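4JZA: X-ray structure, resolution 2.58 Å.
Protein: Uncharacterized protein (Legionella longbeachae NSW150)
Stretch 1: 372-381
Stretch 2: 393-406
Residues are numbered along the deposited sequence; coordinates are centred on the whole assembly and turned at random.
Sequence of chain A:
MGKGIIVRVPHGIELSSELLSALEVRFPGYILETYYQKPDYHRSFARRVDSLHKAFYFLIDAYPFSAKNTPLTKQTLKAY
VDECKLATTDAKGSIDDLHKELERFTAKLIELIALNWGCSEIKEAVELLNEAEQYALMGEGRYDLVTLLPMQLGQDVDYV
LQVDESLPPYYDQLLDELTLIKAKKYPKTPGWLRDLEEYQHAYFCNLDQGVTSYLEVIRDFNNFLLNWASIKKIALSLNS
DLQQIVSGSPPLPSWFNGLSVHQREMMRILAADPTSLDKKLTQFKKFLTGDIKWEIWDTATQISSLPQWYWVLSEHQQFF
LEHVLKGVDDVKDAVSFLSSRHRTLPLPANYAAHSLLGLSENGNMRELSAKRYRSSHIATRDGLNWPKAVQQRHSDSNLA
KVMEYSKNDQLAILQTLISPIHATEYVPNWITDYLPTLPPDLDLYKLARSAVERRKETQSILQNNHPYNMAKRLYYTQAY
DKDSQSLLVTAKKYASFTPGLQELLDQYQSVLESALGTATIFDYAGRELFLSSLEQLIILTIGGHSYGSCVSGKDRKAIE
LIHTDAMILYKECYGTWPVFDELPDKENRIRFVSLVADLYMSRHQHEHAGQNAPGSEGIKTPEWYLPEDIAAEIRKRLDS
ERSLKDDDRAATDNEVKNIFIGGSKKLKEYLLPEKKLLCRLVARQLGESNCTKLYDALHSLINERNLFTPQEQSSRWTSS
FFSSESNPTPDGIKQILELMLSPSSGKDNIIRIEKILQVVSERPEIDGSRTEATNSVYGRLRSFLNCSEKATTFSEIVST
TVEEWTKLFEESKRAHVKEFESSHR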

# COMPACT_ATOMS: atom_id res chain seq x y z
N ARG A 372 -16.48 7.07 18.55
CA ARG A 372 -15.08 6.92 18.89
C ARG A 372 -14.35 6.88 17.55
O ARG A 372 -14.68 6.08 16.67
CB ARG A 372 -14.83 5.65 19.72
CG ARG A 372 -15.44 5.73 21.12
CD ARG A 372 -16.39 4.58 21.41
NE ARG A 372 -15.67 3.34 21.51
CZ ARG A 372 -16.20 2.14 21.33
NH1 ARG A 372 -17.48 1.97 21.05
NH2 ARG A 372 -15.42 1.07 21.45
N TYR A 373 -13.37 7.74 17.40
CA TYR A 373 -12.72 7.97 16.12
C TYR A 373 -11.42 7.20 15.94
O TYR A 373 -10.62 7.08 16.85
CB TYR A 373 -12.52 9.47 15.88
CG TYR A 373 -13.82 10.24 15.92
CD1 TYR A 373 -14.39 10.61 17.12
CD2 TYR A 373 -14.47 10.59 14.75
CE1 TYR A 373 -15.57 11.31 17.15
CE2 TYR A 373 -15.66 11.29 14.79
CZ TYR A 373 -16.20 11.64 15.99
OH TYR A 373 -17.38 12.34 16.04
N ARG A 374 -11.23 6.65 14.75
CA ARG A 374 -10.10 5.80 14.44
C ARG A 374 -9.43 6.23 13.15
O ARG A 374 -10.08 6.73 12.25
CB ARG A 374 -10.58 4.36 14.30
CG ARG A 374 -11.82 4.23 13.44
CD ARG A 374 -12.36 2.82 13.43
NE ARG A 374 -11.30 1.84 13.34
CZ ARG A 374 -11.50 0.55 13.14
NH1 ARG A 374 -12.73 0.09 13.01
NH2 ARG A 374 -10.49 -0.28 13.08
N SER A 375 -8.13 6.03 13.06
CA SER A 375 -7.37 6.31 11.86
C SER A 375 -6.05 5.56 11.89
O SER A 375 -5.70 4.97 12.89
CB SER A 375 -7.13 7.81 11.69
OG SER A 375 -5.94 8.23 12.33
N SER A 376 -5.34 5.57 10.77
CA SER A 376 -3.95 5.15 10.75
C SER A 376 -3.13 6.18 11.50
O SER A 376 -3.51 7.33 11.60
CB SER A 376 -3.45 5.03 9.32
OG SER A 376 -4.13 4.01 8.63
N HIS A 377 -2.01 5.76 12.06
CA HIS A 377 -1.20 6.61 12.89
C HIS A 377 -1.06 7.96 12.22
O HIS A 377 -0.96 8.01 11.05
CB HIS A 377 0.19 5.99 13.12
CG HIS A 377 0.87 6.52 14.34
ND1 HIS A 377 1.69 7.62 14.32
CD2 HIS A 377 0.80 6.14 15.64
CE1 HIS A 377 2.12 7.88 15.53
NE2 HIS A 377 1.61 6.98 16.35
N ILE A 378 -1.08 9.06 12.95
CA ILE A 378 -1.02 10.41 12.34
C ILE A 378 0.28 10.69 11.58
O ILE A 378 0.32 11.50 10.67
CB ILE A 378 -1.21 11.54 13.39
CG1 ILE A 378 -0.28 11.35 14.60
CG2 ILE A 378 -2.64 11.58 13.91
CD1 ILE A 378 -0.06 12.63 15.36
N ALA A 379 1.35 9.98 11.95
CA ALA A 379 2.63 10.16 11.29
C ALA A 379 2.77 9.10 10.22
O ALA A 379 2.18 8.02 10.32
CB ALA A 379 3.75 10.02 12.29
N THR A 380 3.56 9.39 9.20
CA THR A 380 3.62 8.45 8.07
C THR A 380 4.91 7.63 8.03
O THR A 380 5.99 8.17 7.92
CB THR A 380 3.35 9.15 6.73
OG1 THR A 380 3.67 8.26 5.67
CG2 THR A 380 4.16 10.44 6.60
N ARG A 381 4.78 6.32 8.16
CA ARG A 381 5.90 5.40 7.94
C ARG A 381 6.50 5.48 6.52
O ARG A 381 7.63 5.08 6.30
CB ARG A 381 5.47 3.94 8.21
CG ARG A 381 4.48 3.40 7.18
CD ARG A 381 4.19 1.92 7.38
NE ARG A 381 5.42 1.14 7.37
CZ ARG A 381 5.61 -0.03 8.01
NH1 ARG A 381 4.65 -0.61 8.76
NH2 ARG A 381 6.81 -0.61 7.93
N ARG A 393 4.15 18.18 7.78
CA ARG A 393 2.91 18.60 7.16
C ARG A 393 1.93 17.43 7.32
O ARG A 393 0.78 17.66 7.62
CB ARG A 393 3.11 18.98 5.69
CG ARG A 393 1.86 19.04 4.84
CD ARG A 393 0.93 20.12 5.28
NE ARG A 393 -0.34 19.97 4.58
CZ ARG A 393 -0.56 20.36 3.34
NH1 ARG A 393 0.39 20.96 2.64
NH2 ARG A 393 -1.76 20.20 2.80
N HIS A 394 2.41 16.19 7.12
CA HIS A 394 1.62 14.98 7.39
C HIS A 394 1.12 14.86 8.84
O HIS A 394 -0.09 14.70 9.09
CB HIS A 394 2.41 13.72 7.00
CG HIS A 394 2.49 13.50 5.53
ND1 HIS A 394 1.77 12.50 4.90
CD2 HIS A 394 3.16 14.15 4.56
CE1 HIS A 394 2.03 12.54 3.61
NE2 HIS A 394 2.87 13.53 3.37
N SER A 395 2.03 14.92 9.81
CA SER A 395 1.61 14.76 11.18
C SER A 395 0.72 15.91 11.63
O SER A 395 -0.33 15.70 12.23
CB SER A 395 2.81 14.55 12.10
OG SER A 395 3.65 15.68 12.13
N ASP A 396 1.08 17.14 11.28
CA ASP A 396 0.25 18.30 11.70
C ASP A 396 -1.13 18.20 11.09
O ASP A 396 -2.15 18.30 11.78
CB ASP A 396 0.83 19.66 11.24
CG ASP A 396 2.14 20.08 11.96
OD1 ASP A 396 2.39 19.72 13.14
OD2 ASP A 396 2.90 20.83 11.30
N SER A 397 -1.16 18.09 9.77
CA SER A 397 -2.39 18.11 9.04
C SER A 397 -3.27 16.99 9.49
O SER A 397 -4.48 17.17 9.61
CB SER A 397 -2.17 18.07 7.51
OG SER A 397 -1.84 19.35 6.94
N ASN A 398 -2.67 15.83 9.77
CA ASN A 398 -3.44 14.64 10.22
C ASN A 398 -3.92 14.77 11.66
O ASN A 398 -5.08 14.46 12.00
CB ASN A 398 -2.63 13.33 10.05
CG ASN A 398 -2.56 12.87 8.61
OD1 ASN A 398 -3.37 13.26 7.77
ND2 ASN A 398 -1.57 12.05 8.31
N LEU A 399 -3.06 15.27 12.53
CA LEU A 399 -3.50 15.56 13.88
C LEU A 399 -4.70 16.52 13.89
O LEU A 399 -5.67 16.26 14.57
CB LEU A 399 -2.35 16.12 14.70
CG LEU A 399 -2.68 16.52 16.12
CD1 LEU A 399 -3.27 15.32 16.88
CD2 LEU A 399 -1.39 17.05 16.77
N ALA A 400 -4.64 17.62 13.13
CA ALA A 400 -5.76 18.58 13.05
C ALA A 400 -7.01 17.90 12.54
O ALA A 400 -8.10 18.19 13.00
CB ALA A 400 -5.42 19.77 12.15
N LYS A 401 -6.88 17.00 11.57
CA LYS A 401 -8.09 16.49 10.97
C LYS A 401 -8.80 15.53 11.94
O LYS A 401 -10.02 15.43 12.01
CB LYS A 401 -7.74 15.81 9.69
CG LYS A 401 -8.94 15.33 8.96
CD LYS A 401 -9.91 16.45 8.67
CE LYS A 401 -10.95 15.94 7.70
NZ LYS A 401 -11.98 16.99 7.38
N VAL A 402 -7.98 14.88 12.73
CA VAL A 402 -8.40 13.81 13.60
C VAL A 402 -8.98 14.39 14.93
O VAL A 402 -9.76 13.74 15.66
CB VAL A 402 -7.16 12.82 13.70
CG1 VAL A 402 -6.76 12.43 15.09
CG2 VAL A 402 -7.35 11.62 12.78
N MSE A 403 -8.64 15.64 15.21
CA MSE A 403 -9.23 16.37 16.32
C MSE A 403 -10.42 17.18 15.87
O MSE A 403 -11.02 17.90 16.67
CB MSE A 403 -8.16 17.28 16.89
CG MSE A 403 -6.99 16.48 17.44
SE MSE A 403 -7.52 15.60 19.11
CE MSE A 403 -6.71 13.83 18.91
N GLU A 404 -10.84 17.05 14.62
CA GLU A 404 -11.86 17.96 14.12
C GLU A 404 -13.16 17.91 14.95
O GLU A 404 -13.80 18.91 15.05
CB GLU A 404 -12.13 17.80 12.60
CG GLU A 404 -12.98 16.59 12.17
CD GLU A 404 -13.01 16.35 10.65
OE1 GLU A 404 -13.05 17.34 9.89
OE2 GLU A 404 -13.02 15.16 10.20
N TYR A 405 -13.54 16.78 15.55
CA TYR A 405 -14.84 16.67 16.25
C TYR A 405 -14.71 16.87 17.74
O TYR A 405 -15.71 16.87 18.47
CB TYR A 405 -15.54 15.37 15.96
CG TYR A 405 -16.18 15.36 14.61
CD1 TYR A 405 -17.40 15.99 14.37
CD2 TYR A 405 -15.56 14.70 13.52
CE1 TYR A 405 -18.00 15.98 13.10
CE2 TYR A 405 -16.15 14.67 12.25
CZ TYR A 405 -17.37 15.31 12.05
OH TYR A 405 -17.94 15.30 10.82
N SER A 406 -13.50 17.12 18.18
CA SER A 406 -13.29 17.63 19.50
C SER A 406 -13.70 19.11 19.54
O SER A 406 -13.93 19.72 18.48
CB SER A 406 -11.82 17.52 19.87
OG SER A 406 -11.02 18.40 19.12

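Stretch 1 begins as a strand and continues as an irregular loop, while stretch 2 continues a helix that begins earlier in the chain and leads toward a type I beta turn from Met-403 to Ser-406. The two chains run in opposite senses: Tyr-373 lies opposite Val-402, with CA atoms 7.7 Å apart, and Ala-379 lies opposite Ser-395, where the CA–CA distance falls to 4.7 Å. The loop comes closest to the helix near Ser-395. Together the stretches bury 494 Å² of surface.

At this close approach the backbone itself takes part. The carbonyl of Ile-378 points at the helix and accepts the single hydrogen bond between the stretches, from Asn-398 ND2 to Ile-378 O, at 3.1 Å and with a nearly linear N-H...O angle of 169°. While the main-chain N of Asn-398 bonds His-394 O at 2.9 Å, in the helix's own i to i+4 pattern, its side-chain ND2 reaches the loop. The same carbonyl receives a CA-H...O contact from Ser-395, with CA 3.5 Å from Ile-378 O.

Ile-378 has the largest area covered by the other stretch, 121 Å². Its CA-to-CB bond points sideways to the helix; its CD1 is 4.2 Å from Leu-399 CB, and its CG2 is 4.4 Å from Val-402 CG1. These apolar contacts sit beside the hydrogen bond, so one residue pairs its polar backbone and its hydrocarbon side chain with the same helix. Further along the strand side, Ser-375 points toward the helix and brings OG to 3.7 Å from Val-402 CG2, a van der Waals contact.

The two ends of the contact each involve an aromatic residue of stretch 2. Near the N-terminal end of stretch 2, Thr-380 CG2 packs 3.6 Å from His-394 ND1, placing a methyl group against the imidazole. At the other end, Tyr-373 and Tyr-405 point toward each other's stretch. Their ring planes are near parallel, at 13°, but slid apart with centroids 5.4 Å from each other, so the rings barely overlap; the contact is instead made through Tyr-373 CE2 and Tyr-405 CD2, 3.6 Å apart, and through Tyr-373 OH and Tyr-405 CB at 3.5 Å. The turn that carries Tyr-405 is tied by Ser-406 OG, which donates to Met-403 O at 2.5 Å.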